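Local structure of electron transfer flavoprotein, beta subunit (Thermotoga maritima, 7KOE) at residues 111-122 with 219-228; 125-133 with 189-197. The protein binds flavin-adenine dinucleotide and probably serves in electron transfer, as the beta subunit of an electron transfer flavoprotein. All blocks are in the same frame, centred on the assembly; numbering follows the deposited sequence.

Interaction 1 of 2, residues 111-122 with 219-228; sequences TLYWGIKKIEER and IVWTHKDLGL. With FAD (flavin-adenine dinucleotide), chain I.
Lys118 lies across the indole of Trp221, and this pair is the centre of a contact in which helix 105-119 of the nucleotide-binding alpha/beta domain packs against the edge strand 219-220 and the short helix 223-226 that follows it. With CG anti to the backbone N (chi1 -165°) and the chain extended beyond, the lysine runs obliquely over one face of the ring. Its CD sits 3.9 Å from the centroid of the six-membered ring as a CH-pi contact, and NZ stands over the five-membered ring in a cation-pi contact, 4.3 Å from that centroid. NZ also points to Asp225 O, modelled doubtfully close, while the Asp225 carboxylate is turned to its own helix start, where OD2 accepts from the backbone N of the N-cap residue Thr222.

The apolar contacts lie to either side of this lysine. Toward the start of the helix, Leu226 fits as a knob among Thr111, Trp114, Gly115 and Lys118, and Leu228 CD2 reaches Trp114 CB at 4.0 Å. At the other end the indole edge meets Ile119 CG1, 3.8 Å from Trp221 CZ3, and Arg122 CD near the ring plane. With an alanine in place of Trp221, the Lys118 chain would probably lose the surface it lies on and a gap would open beside Ile119. Leu112, on a different side of the helix, touches the FAD adenine. Farthest along, the Arg122 guanidinium, whose NH2 is bonded to Tyr68 OH, takes Ile219 over one face, with CD1 3.5 Å from Arg122 NH2.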
loop_
_atom_site.group_PDB
_atom_site.type_symbol
_atom_site.label_atom_id
_atom_site.label_comp_id
_atom_site.label_asym_id
_atom_site.label_seq_id
_atom_site.Cartn_x
_atom_site.Cartn_y
_atom_site.Cartn_z
ATOM N N THR A 111 34.824 28.973 -3.357
ATOM C CA THR A 111 34.599 28.661 -4.762
ATOM C C THR A 111 34.433 29.929 -5.584
ATOM O O THR A 111 34.956 30.029 -6.699
ATOM C CB THR A 111 33.369 27.772 -4.906
ATOM O OG1 THR A 111 33.420 26.723 -3.934
ATOM C CG2 THR A 111 33.319 27.169 -6.282
ATOM N N LEU A 112 33.714 30.913 -5.043
ATOM C CA LEU A 112 33.490 32.152 -5.775
ATOM C C LEU A 112 34.747 33.003 -5.846
ATOM O O LEU A 112 34.926 33.734 -6.820
ATOM C CB LEU A 112 32.362 32.954 -5.138
ATOM C CG LEU A 112 30.937 32.479 -5.389
ATOM C CD1 LEU A 112 29.987 33.380 -4.653
ATOM C CD2 LEU A 112 30.635 32.475 -6.864
ATOM N N TYR A 113 35.614 32.942 -4.829
ATOM C CA TYR A 113 36.885 33.655 -4.919
ATOM C C TYR A 113 37.758 33.068 -6.014
ATOM O O TYR A 113 38.345 33.809 -6.805
ATOM C CB TYR A 113 37.629 33.633 -3.584
ATOM C CG TYR A 113 39.062 34.101 -3.673
ATOM C CD1 TYR A 113 39.364 35.403 -4.037
ATOM C CD2 TYR A 113 40.112 33.239 -3.394
ATOM C CE1 TYR A 113 40.669 35.835 -4.125
ATOM C CE2 TYR A 113 41.423 33.664 -3.479
ATOM C CZ TYR A 113 41.693 34.963 -3.844
ATOM O OH TYR A 113 42.996 35.395 -3.930
ATOM N N TRP A 114 37.826 31.741 -6.101
ATOM C CA TRP A 114 38.581 31.122 -7.178
ATOM C C TRP A 114 37.818 31.108 -8.489
ATOM O O TRP A 114 38.427 30.895 -9.543
ATOM C CB TRP A 114 38.991 29.703 -6.788
ATOM C CG TRP A 114 40.170 29.697 -5.881
ATOM C CD1 TRP A 114 40.188 29.339 -4.571
ATOM C CD2 TRP A 114 41.506 30.097 -6.209
ATOM N NE1 TRP A 114 41.452 29.478 -4.061
ATOM C CE2 TRP A 114 42.281 29.943 -5.048
ATOM C CE3 TRP A 114 42.124 30.564 -7.374
ATOM C CZ2 TRP A 114 43.639 30.237 -5.014
ATOM C CZ3 TRP A 114 43.468 30.857 -7.338
ATOM C CH2 TRP A 114 44.213 30.693 -6.167
ATOM N N GLY A 115 36.505 31.336 -8.452
ATOM C CA GLY A 115 35.769 31.524 -9.688
ATOM C C GLY A 115 36.022 32.887 -10.299
ATOM O O GLY A 115 36.216 33.006 -11.509
ATOM N N ILE A 116 36.036 33.931 -9.469
ATOM C CA ILE A 116 36.310 35.275 -9.961
ATOM C C ILE A 116 37.798 35.435 -10.265
ATOM O O ILE A 116 38.177 36.207 -11.157
ATOM C CB ILE A 116 35.784 36.308 -8.942
ATOM C CG1 ILE A 116 34.275 36.177 -8.794
ATOM C CG2 ILE A 116 36.040 37.730 -9.369
ATOM C CD1 ILE A 116 33.730 36.877 -7.588
ATOM N N LYS A 117 38.658 34.672 -9.585
ATOM C CA LYS A 117 40.089 34.730 -9.875
ATOM C C LYS A 117 40.416 34.169 -11.253
ATOM O O LYS A 117 41.397 34.593 -11.870
ATOM C CB LYS A 117 40.883 33.981 -8.809
ATOM C CG LYS A 117 41.356 34.856 -7.663
ATOM C CD LYS A 117 42.310 35.926 -8.149
ATOM C CE LYS A 117 42.689 36.875 -7.028
ATOM N NZ LYS A 117 43.654 37.909 -7.488
ATOM N N LYS A 118 39.612 33.228 -11.754
ATOM C CA LYS A 118 39.792 32.774 -13.127
ATOM C C LYS A 118 39.200 33.760 -14.126
ATOM O O LYS A 118 39.696 33.866 -15.253
ATOM C CB LYS A 118 39.181 31.385 -13.312
ATOM C CG LYS A 118 39.642 30.691 -14.580
ATOM C CD LYS A 118 39.433 29.196 -14.541
ATOM C CE LYS A 118 39.959 28.570 -15.822
ATOM N NZ LYS A 118 39.850 27.091 -15.821
ATOM N N ILE A 119 38.151 34.487 -13.730
ATOM C CA ILE A 119 37.647 35.593 -14.537
ATOM C C ILE A 119 38.694 36.694 -14.627
ATOM O O ILE A 119 38.857 37.323 -15.680
ATOM C CB ILE A 119 36.316 36.101 -13.948
ATOM C CG1 ILE A 119 35.264 34.995 -13.972
ATOM C CG2 ILE A 119 35.788 37.296 -14.704
ATOM C CD1 ILE A 119 33.947 35.394 -13.344
ATOM N N GLU A 120 39.459 36.905 -13.550
ATOM C CA GLU A 120 40.548 37.875 -13.553
ATOM C C GLU A 120 41.674 37.494 -14.503
ATOM O O GLU A 120 42.416 38.376 -14.945
ATOM C CB GLU A 120 41.111 38.045 -12.144
ATOM C CG GLU A 120 40.209 38.817 -11.203
ATOM C CD GLU A 120 40.947 39.373 -10.004
ATOM O OE1 GLU A 120 41.943 40.099 -10.198
ATOM O OE2 GLU A 120 40.534 39.083 -8.863
ATOM N N GLU A 121 41.813 36.213 -14.834
ATOM C CA GLU A 121 42.777 35.780 -15.835
ATOM C C GLU A 121 42.298 36.016 -17.260
ATOM O O GLU A 121 43.055 35.752 -18.200
ATOM C CB GLU A 121 43.103 34.299 -15.637
ATOM C CG GLU A 121 43.643 33.969 -14.259
ATOM C CD GLU A 121 43.522 32.497 -13.920
ATOM O OE1 GLU A 121 43.263 31.693 -14.840
ATOM O OE2 GLU A 121 43.685 32.143 -12.734
ATOM N N ARG A 122 41.073 36.506 -17.448
ATOM C CA ARG A 122 40.511 36.751 -18.767
ATOM C C ARG A 122 40.388 38.229 -19.099
ATOM O O ARG A 122 40.779 38.649 -20.190
ATOM C CB ARG A 122 39.131 36.089 -18.881
ATOM C CG ARG A 122 39.155 34.580 -18.774
ATOM C CD ARG A 122 37.754 34.032 -18.599
ATOM N NE ARG A 122 36.847 34.527 -19.628
ATOM C CZ ARG A 122 36.341 33.775 -20.598
ATOM N NH1 ARG A 122 36.651 32.488 -20.669
ATOM N NH2 ARG A 122 35.526 34.309 -21.495
ATOM N N ILE A 219 29.857 29.689 -19.549
ATOM C CA ILE A 219 31.143 29.007 -19.454
ATOM C C ILE A 219 31.138 28.157 -18.189
ATOM O O ILE A 219 31.142 28.690 -17.077
ATOM C CB ILE A 219 32.301 30.006 -19.441
ATOM C CG1 ILE A 219 32.125 31.026 -20.561
ATOM C CG2 ILE A 219 33.616 29.288 -19.602
ATOM C CD1 ILE A 219 32.983 32.247 -20.398
ATOM N N VAL A 220 31.128 26.841 -18.347
ATOM C CA VAL A 220 31.074 25.931 -17.211
ATOM C C VAL A 220 32.490 25.608 -16.763
ATOM O O VAL A 220 33.332 25.204 -17.573
ATOM C CB VAL A 220 30.303 24.652 -17.564
ATOM C CG1 VAL A 220 30.052 23.835 -16.318
ATOM C CG2 VAL A 220 28.997 25.003 -18.231
ATOM N N TRP A 221 32.752 25.778 -15.469
ATOM C CA TRP A 221 34.047 25.481 -14.872
ATOM C C TRP A 221 33.842 24.509 -13.722
ATOM O O TRP A 221 33.071 24.789 -12.798
ATOM C CB TRP A 221 34.732 26.754 -14.379
ATOM C CG TRP A 221 35.280 27.596 -15.470
ATOM C CD1 TRP A 221 35.620 27.193 -16.722
ATOM C CD2 TRP A 221 35.554 28.995 -15.411
ATOM N NE1 TRP A 221 36.089 28.256 -17.450
ATOM C CE2 TRP A 221 36.057 29.375 -16.665
ATOM C CE3 TRP A 221 35.423 29.964 -14.417
ATOM C CZ2 TRP A 221 36.428 30.684 -16.952
ATOM C CZ3 TRP A 221 35.789 31.259 -14.703
ATOM C CH2 TRP A 221 36.286 31.608 -15.959
ATOM N N THR A 222 34.520 23.368 -13.783
ATOM C CA THR A 222 34.473 22.386 -12.715
ATOM C C THR A 222 35.533 22.714 -11.668
ATOM O O THR A 222 36.179 23.763 -11.709
ATOM C CB THR A 222 34.663 20.979 -13.278
ATOM O OG1 THR A 222 35.799 20.966 -14.150
ATOM C CG2 THR A 222 33.434 20.544 -14.053
ATOM N N HIS A 223 35.720 21.809 -10.708
ATOM C CA HIS A 223 36.727 22.033 -9.681
ATOM C C HIS A 223 38.142 21.800 -10.190
ATOM O O HIS A 223 39.095 22.293 -9.578
ATOM C CB HIS A 223 36.449 21.145 -8.464
ATOM C CG HIS A 223 36.924 19.736 -8.618
ATOM N ND1 HIS A 223 36.214 18.783 -9.316
ATOM C CD2 HIS A 223 38.032 19.114 -8.152
ATOM C CE1 HIS A 223 36.868 17.636 -9.278
ATOM N NE2 HIS A 223 37.974 17.809 -8.578
ATOM N N LYS A 224 38.303 21.067 -11.291
ATOM C CA LYS A 224 39.604 20.962 -11.935
ATOM C C LYS A 224 39.938 22.224 -12.720
ATOM O O LYS A 224 41.114 22.590 -12.835
ATOM C CB LYS A 224 39.630 19.726 -12.841
ATOM C CG LYS A 224 40.949 19.464 -13.554
ATOM C CD LYS A 224 42.055 19.130 -12.567
ATOM C CE LYS A 224 43.342 18.763 -13.284
ATOM N NZ LYS A 224 43.911 19.930 -14.011
ATOM N N ASP A 225 38.915 22.916 -13.230
ATOM C CA ASP A 225 39.135 24.123 -14.020
ATOM C C ASP A 225 39.675 25.269 -13.176
ATOM O O ASP A 225 40.451 26.090 -13.674
ATOM C CB ASP A 225 37.833 24.547 -14.695
ATOM C CG ASP A 225 37.371 23.560 -15.739
ATOM O OD1 ASP A 225 38.031 23.459 -16.793
ATOM O OD2 ASP A 225 36.352 22.881 -15.505
ATOM N N LEU A 226 39.286 25.341 -11.907
ATOM C CA LEU A 226 39.688 26.452 -11.059
ATOM C C LEU A 226 41.022 26.220 -10.368
ATOM O O LEU A 226 41.754 27.182 -10.115
ATOM C CB LEU A 226 38.600 26.725 -10.019
ATOM C CG LEU A 226 37.221 26.938 -10.638
ATOM C CD1 LEU A 226 36.145 26.985 -9.580
ATOM C CD2 LEU A 226 37.215 28.211 -11.457
ATOM N N GLY A 227 41.361 24.969 -10.069
ATOM C CA GLY A 227 42.613 24.659 -9.412
ATOM C C GLY A 227 42.564 24.673 -7.903
ATOM O O GLY A 227 43.622 24.641 -7.266
ATOM N N LEU A 228 41.376 24.718 -7.315
ATOM C CA LEU A 228 41.209 24.801 -5.875
ATOM C C LEU A 228 41.395 23.438 -5.207
ATOM O O LEU A 228 41.584 22.410 -5.862
ATOM C CB LEU A 228 39.846 25.414 -5.559
ATOM C CG LEU A 228 38.657 25.015 -6.445
ATOM C CD1 LEU A 228 38.097 23.623 -6.192
ATOM C CD2 LEU A 228 37.560 26.052 -6.270
HETATM P PA FAD I . 23.560 34.859 0.640
HETATM O O1A FAD I . 22.712 35.621 1.598
HETATM O O2A FAD I . 24.996 34.641 0.971
HETATM O O5B FAD I . 23.457 35.526 -0.809
HETATM C C5B FAD I . 24.027 36.842 -0.982
HETATM C C4B FAD I . 24.433 37.024 -2.422
HETATM O O4B FAD I . 25.632 36.252 -2.683
HETATM C C3B FAD I . 23.443 36.531 -3.480
HETATM O O3B FAD I . 22.437 37.497 -3.752
HETATM C C2B FAD I . 24.379 36.353 -4.676
HETATM O O2B FAD I . 24.693 37.574 -5.306
HETATM C C1B FAD I . 25.603 35.746 -3.999
HETATM N N9A FAD I . 25.538 34.298 -3.930
HETATM C C8A FAD I . 24.917 33.533 -2.985
HETATM N N7A FAD I . 25.034 32.247 -3.219
HETATM C C5A FAD I . 25.771 32.171 -4.393
HETATM C C6A FAD I . 26.226 31.087 -5.165
HETATM N N6A FAD I . 25.996 29.814 -4.863
HETATM N N1A FAD I . 26.931 31.376 -6.284
HETATM C C2A FAD I . 27.157 32.659 -6.587
HETATM N N3A FAD I . 26.782 33.755 -5.936
HETATM C C4A FAD I . 26.084 33.435 -4.837
HETATM N N1 FAD I . 25.136 28.498 4.933
HETATM C C2 FAD I . 25.780 29.177 5.906
HETATM O O2 FAD I . 26.918 29.605 5.728
HETATM N N3 FAD I . 25.210 29.420 7.109
HETATM C C4 FAD I . 23.944 28.988 7.412
HETATM O O4 FAD I . 23.467 29.231 8.509
HETATM C C4X FAD I . 23.241 28.276 6.431
HETATM N N5 FAD I . 22.034 27.857 6.707
HETATM C C5X FAD I . 21.372 27.161 5.731
HETATM C C6 FAD I . 20.075 26.698 6.009
HETATM C C7 FAD I . 19.352 25.992 5.081
HETATM C C7M FAD I . 17.964 25.508 5.413
HETATM C C8 FAD I . 19.922 25.726 3.814
HETATM C C8M FAD I . 19.147 24.954 2.778
HETATM C C9 FAD I . 21.192 26.177 3.528
HETATM C C9A FAD I . 21.940 26.898 4.471
HETATM N N10 FAD I . 23.225 27.364 4.216
HETATM C C10 FAD I . 23.920 28.064 5.181
HETATM C "C1'" FAD I . 23.851 27.107 2.907
HETATM C "C2'" FAD I . 24.211 28.390 2.183
HETATM O "O2'" FAD I . 23.043 28.975 1.631
HETATM C "C3'" FAD I . 25.208 28.128 1.053
HETATM O "O3'" FAD I . 26.503 27.962 1.613
HETATM C "C4'" FAD I . 25.240 29.237 -0.001
HETATM O "O4'" FAD I . 26.480 29.209 -0.710
HETATM C "C5'" FAD I . 25.045 30.609 0.599
HETATM O "O5'" FAD I . 23.741 31.122 0.223
HETATM P P FAD I . 22.962 32.079 1.239
HETATM O O1P FAD I . 21.593 31.537 1.475
HETATM O O2P FAD I . 23.848 32.299 2.416
HETATM O O3P FAD I . 22.878 33.433 0.396
#

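Interaction 2 of 2, residues 125-133 with 189-197; sequences KIDLILTGK and LPAVLTITD. With FAD (flavin-adenine dinucleotide), chain I.
Ile129 and Val192 run alongside each other on one face of the central sheet, where strands 128-132 and 191-195 are parallel neighbours. The backbone ladder alternates between the strands: Ile129 N donates to Ala191 O (3.0 Å) in the carbonyl plane, Thr131 N to Leu193 O from above that carbonyl's plane, and Ile195 N to Thr131 O at 2.9 Å. At the C-terminal end of its strand, Gly132 N donates to FAD O2B at 3.2 Å and more weakly to O3B.

On the face with Ile129, its CB is 3.8 Å from Val192 CG2, and farther along Thr131 OG1 and Thr194 OG1 meet at 3.1 Å. The chi1 of Thr131, 73°, turns OG1 back over its own backbone, where it donates to Gly132 O. On the opposite face Leu193 is flanked by two leucines, with Leu128 CD1 3.8 Å from its CG and Leu130 CD2 3.7 Å from its CB. Pro190, after a cis peptide bond, covers Ile126 O with its CB.

Further out, strands 13-22 and 154-162 flank the pair, and Leu55, Ala56 and Leu59 of helix 47-63 cover the leucine face. Lys133 NZ is hydrogen-bonded to Tyr211 OH of a neighbouring chain, another electron transfer flavoprotein subunit.

FAD O3B takes up the space a CB on Gly132 would need, so the ribose comes right up to bare backbone, and this strand end contributes a single amide, shared between two hydroxyls, among the several groups that hold FAD.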
loop_
_atom_site.group_PDB
_atom_site.type_symbol
_atom_site.label_atom_id
_atom_site.label_comp_id
_atom_site.label_asym_id
_atom_site.label_seq_id
_atom_site.Cartn_x
_atom_site.Cartn_y
_atom_site.Cartn_z
ATOM N N LYS A 125 41.795 42.795 -13.491
ATOM C CA LYS A 125 41.403 42.851 -12.090
ATOM C C LYS A 125 40.007 43.443 -11.966
ATOM O O LYS A 125 39.684 44.442 -12.616
ATOM C CB LYS A 125 42.405 43.670 -11.279
ATOM C CG LYS A 125 42.135 43.638 -9.782
ATOM C CD LYS A 125 43.216 44.340 -8.987
ATOM C CE LYS A 125 42.860 44.379 -7.511
ATOM N NZ LYS A 125 42.827 43.016 -6.910
ATOM N N ILE A 126 39.176 42.811 -11.146
ATOM C CA ILE A 126 37.760 43.147 -11.067
ATOM C C ILE A 126 37.592 44.440 -10.281
ATOM O O ILE A 126 37.979 44.523 -9.113
ATOM C CB ILE A 126 36.964 42.004 -10.426
ATOM C CG1 ILE A 126 37.070 40.734 -11.270
ATOM C CG2 ILE A 126 35.530 42.394 -10.268
ATOM C CD1 ILE A 126 36.853 40.929 -12.756
ATOM N N ASP A 127 37.002 45.447 -10.921
ATOM C CA ASP A 127 36.818 46.750 -10.302
ATOM C C ASP A 127 35.622 46.809 -9.368
ATOM O O ASP A 127 35.563 47.713 -8.529
ATOM C CB ASP A 127 36.650 47.826 -11.376
ATOM C CG ASP A 127 37.921 48.076 -12.151
ATOM O OD1 ASP A 127 38.019 49.135 -12.805
ATOM O OD2 ASP A 127 38.822 47.215 -12.108
ATOM N N LEU A 128 34.674 45.884 -9.490
ATOM C CA LEU A 128 33.450 45.945 -8.702
ATOM C C LEU A 128 32.803 44.573 -8.690
ATOM O O LEU A 128 32.665 43.948 -9.739
ATOM C CB LEU A 128 32.479 46.979 -9.278
ATOM C CG LEU A 128 31.318 47.431 -8.398
ATOM C CD1 LEU A 128 31.771 47.669 -6.979
ATOM C CD2 LEU A 128 30.716 48.689 -8.966
ATOM N N ILE A 129 32.403 44.112 -7.512
ATOM C CA ILE A 129 31.686 42.855 -7.367
ATOM C C ILE A 129 30.318 43.166 -6.784
ATOM O O ILE A 129 30.219 43.713 -5.681
ATOM C CB ILE A 129 32.447 41.858 -6.484
ATOM C CG1 ILE A 129 33.716 41.399 -7.191
ATOM C CG2 ILE A 129 31.569 40.671 -6.149
ATOM C CD1 ILE A 129 34.546 40.452 -6.384
ATOM N N LEU A 130 29.268 42.832 -7.520
ATOM C CA LEU A 130 27.905 43.102 -7.092
ATOM C C LEU A 130 27.258 41.805 -6.638
ATOM O O LEU A 130 27.129 40.868 -7.424
ATOM C CB LEU A 130 27.092 43.725 -8.222
ATOM C CG LEU A 130 27.695 44.927 -8.930
ATOM C CD1 LEU A 130 26.794 45.367 -10.044
ATOM C CD2 LEU A 130 27.854 46.035 -7.953
ATOM N N THR A 131 26.863 41.746 -5.377
ATOM C CA THR A 131 26.029 40.661 -4.892
ATOM C C THR A 131 24.698 41.235 -4.440
ATOM O O THR A 131 24.476 42.444 -4.467
ATOM C CB THR A 131 26.696 39.892 -3.742
ATOM O OG1 THR A 131 26.664 40.684 -2.551
ATOM C CG2 THR A 131 28.134 39.551 -4.073
ATOM N N GLY A 132 23.809 40.361 -4.038
ATOM C CA GLY A 132 22.567 40.796 -3.446
ATOM C C GLY A 132 22.668 40.850 -1.945
ATOM O O GLY A 132 23.626 40.364 -1.354
ATOM N N LYS A 133 21.657 41.464 -1.333
ATOM C CA LYS A 133 21.647 41.596 0.118
ATOM C C LYS A 133 21.455 40.241 0.783
ATOM O O LYS A 133 22.101 39.933 1.790
ATOM C CB LYS A 133 20.558 42.579 0.541
ATOM C CG LYS A 133 20.538 42.888 2.015
ATOM C CD LYS A 133 19.279 42.358 2.671
ATOM C CE LYS A 133 19.333 42.540 4.172
ATOM N NZ LYS A 133 18.109 42.038 4.851
ATOM N N LEU A 189 37.414 51.765 -5.116
ATOM C CA LEU A 189 37.455 50.630 -6.024
ATOM C C LEU A 189 38.862 50.035 -6.044
ATOM O O LEU A 189 39.848 50.777 -6.033
ATOM C CB LEU A 189 37.037 51.045 -7.433
ATOM C CG LEU A 189 35.601 51.537 -7.624
ATOM C CD1 LEU A 189 35.246 51.544 -9.099
ATOM C CD2 LEU A 189 34.604 50.702 -6.838
ATOM N N PRO A 190 38.995 48.699 -6.077
ATOM C CA PRO A 190 37.994 47.634 -6.208
ATOM C C PRO A 190 37.172 47.370 -4.955
ATOM O O PRO A 190 37.731 47.193 -3.878
ATOM C CB PRO A 190 38.841 46.405 -6.540
ATOM C CG PRO A 190 40.205 46.917 -6.852
ATOM C CD PRO A 190 40.351 48.140 -6.041
ATOM N N ALA A 191 35.853 47.350 -5.114
ATOM C CA ALA A 191 34.928 47.200 -4.005
ATOM C C ALA A 191 33.998 46.029 -4.264
ATOM O O ALA A 191 33.863 45.553 -5.390
ATOM C CB ALA A 191 34.107 48.471 -3.788
ATOM N N VAL A 192 33.356 45.565 -3.201
ATOM C CA VAL A 192 32.361 44.506 -3.282
ATOM C C VAL A 192 31.060 45.094 -2.759
ATOM O O VAL A 192 30.884 45.267 -1.548
ATOM C CB VAL A 192 32.769 43.257 -2.496
ATOM C CG1 VAL A 192 31.644 42.237 -2.486
ATOM C CG2 VAL A 192 34.009 42.652 -3.103
ATOM N N LEU A 193 30.152 45.427 -3.665
ATOM C CA LEU A 193 28.870 45.957 -3.249
ATOM C C LEU A 193 27.935 44.825 -2.848
ATOM O O LEU A 193 28.211 43.645 -3.058
ATOM C CB LEU A 193 28.247 46.794 -4.359
ATOM C CG LEU A 193 28.891 48.155 -4.595
ATOM C CD1 LEU A 193 28.136 48.941 -5.636
ATOM C CD2 LEU A 193 28.909 48.904 -3.312
ATOM N N THR A 194 26.814 45.203 -2.248
ATOM C CA THR A 194 25.820 44.244 -1.783
ATOM C C THR A 194 24.484 44.969 -1.829
ATOM O O THR A 194 24.216 45.840 -0.998
ATOM C CB THR A 194 26.164 43.738 -0.385
ATOM O OG1 THR A 194 27.338 42.920 -0.449
ATOM C CG2 THR A 194 25.058 42.925 0.199
ATOM N N ILE A 195 23.671 44.633 -2.819
ATOM C CA ILE A 195 22.569 45.474 -3.271
ATOM C C ILE A 195 21.268 45.004 -2.641
ATOM O O ILE A 195 21.009 43.800 -2.547
ATOM C CB ILE A 195 22.480 45.449 -4.808
ATOM C CG1 ILE A 195 23.867 45.606 -5.429
ATOM C CG2 ILE A 195 21.570 46.531 -5.308
ATOM C CD1 ILE A 195 24.505 46.938 -5.188
ATOM N N THR A 196 20.443 45.957 -2.212
ATOM C CA THR A 196 19.120 45.671 -1.686
ATOM C C THR A 196 18.070 45.743 -2.792
ATOM O O THR A 196 18.379 45.933 -3.968
ATOM C CB THR A 196 18.767 46.647 -0.570
ATOM O OG1 THR A 196 18.814 47.984 -1.077
ATOM C CG2 THR A 196 19.731 46.512 0.575
ATOM N N ASP A 197 16.802 45.596 -2.402
ATOM C CA ASP A 197 15.700 45.752 -3.342
ATOM C C ASP A 197 15.453 47.207 -3.702
ATOM O O ASP A 197 14.925 47.491 -4.780
ATOM C CB ASP A 197 14.406 45.176 -2.767
ATOM C CG ASP A 197 14.535 43.731 -2.360
ATOM O OD1 ASP A 197 14.603 43.463 -1.141
ATOM O OD2 ASP A 197 14.554 42.856 -3.250
HETATM P PA FAD I . 23.560 34.859 0.640
HETATM O O1A FAD I . 22.712 35.621 1.598
HETATM O O2A FAD I . 24.996 34.641 0.971
HETATM O O5B FAD I . 23.457 35.526 -0.809
HETATM C C5B FAD I . 24.027 36.842 -0.982
HETATM C C4B FAD I . 24.433 37.024 -2.422
HETATM O O4B FAD I . 25.632 36.252 -2.683
HETATM C C3B FAD I . 23.443 36.531 -3.480
HETATM O O3B FAD I . 22.437 37.497 -3.752
HETATM C C2B FAD I . 24.379 36.353 -4.676
HETATM O O2B FAD I . 24.693 37.574 -5.306
HETATM C C1B FAD I . 25.603 35.746 -3.999
HETATM N N9A FAD I . 25.538 34.298 -3.930
HETATM C C8A FAD I . 24.917 33.533 -2.985
HETATM N N7A FAD I . 25.034 32.247 -3.219
HETATM C C5A FAD I . 25.771 32.171 -4.393
HETATM C C6A FAD I . 26.226 31.087 -5.165
HETATM N N6A FAD I . 25.996 29.814 -4.863
HETATM N N1A FAD I . 26.931 31.376 -6.284
HETATM C C2A FAD I . 27.157 32.659 -6.587
HETATM N N3A FAD I . 26.782 33.755 -5.936
HETATM C C4A FAD I . 26.084 33.435 -4.837
HETATM N N1 FAD I . 25.136 28.498 4.933
HETATM C C2 FAD I . 25.780 29.177 5.906
HETATM O O2 FAD I . 26.918 29.605 5.728
HETATM N N3 FAD I . 25.210 29.420 7.109
HETATM C C4 FAD I . 23.944 28.988 7.412
HETATM O O4 FAD I . 23.467 29.231 8.509
HETATM C C4X FAD I . 23.241 28.276 6.431
HETATM N N5 FAD I . 22.034 27.857 6.707
HETATM C C5X FAD I . 21.372 27.161 5.731
HETATM C C6 FAD I . 20.075 26.698 6.009
HETATM C C7 FAD I . 19.352 25.992 5.081
HETATM C C7M FAD I . 17.964 25.508 5.413
HETATM C C8 FAD I . 19.922 25.726 3.814
HETATM C C8M FAD I . 19.147 24.954 2.778
HETATM C C9 FAD I . 21.192 26.177 3.528
HETATM C C9A FAD I . 21.940 26.898 4.471
HETATM N N10 FAD I . 23.225 27.364 4.216
HETATM C C10 FAD I . 23.920 28.064 5.181
HETATM C "C1'" FAD I . 23.851 27.107 2.907
HETATM C "C2'" FAD I . 24.211 28.390 2.183
HETATM O "O2'" FAD I . 23.043 28.975 1.631
HETATM C "C3'" FAD I . 25.208 28.128 1.053
HETATM O "O3'" FAD I . 26.503 27.962 1.613
HETATM C "C4'" FAD I . 25.240 29.237 -0.001
HETATM O "O4'" FAD I . 26.480 29.209 -0.710
HETATM C "C5'" FAD I . 25.045 30.609 0.599
HETATM O "O5'" FAD I . 23.741 31.122 0.223
HETATM P P FAD I . 22.962 32.079 1.239
HETATM O O1P FAD I . 21.593 31.537 1.475
HETATM O O2P FAD I . 23.848 32.299 2.416
HETATM O O3P FAD I . 22.878 33.433 0.396
#

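From the N terminus, the chain first lays down strands 13-22, 66-72 and 91-95, then reaches helix 105-119, which supplies 111-122, and, after a short loop, strand 128-132 within 125-133. That strand pairs with 189-197, closing interaction 2 over 55 intervening residues. Only later does 219-228 return to the helix and close interaction 1, so the smaller loop lies wholly within the larger. The two contacts meet where helix and strand follow each other: Ile116 CD1 packs on Ile129 CD1 at 3.9 Å, and Glu120 lies against Lys125 and Ile126. Interaction 1 ties the helix to the sheet edge beside strand 91-95, interaction 2 joins strands within the same sheet, and both reach the adenosine part of FAD.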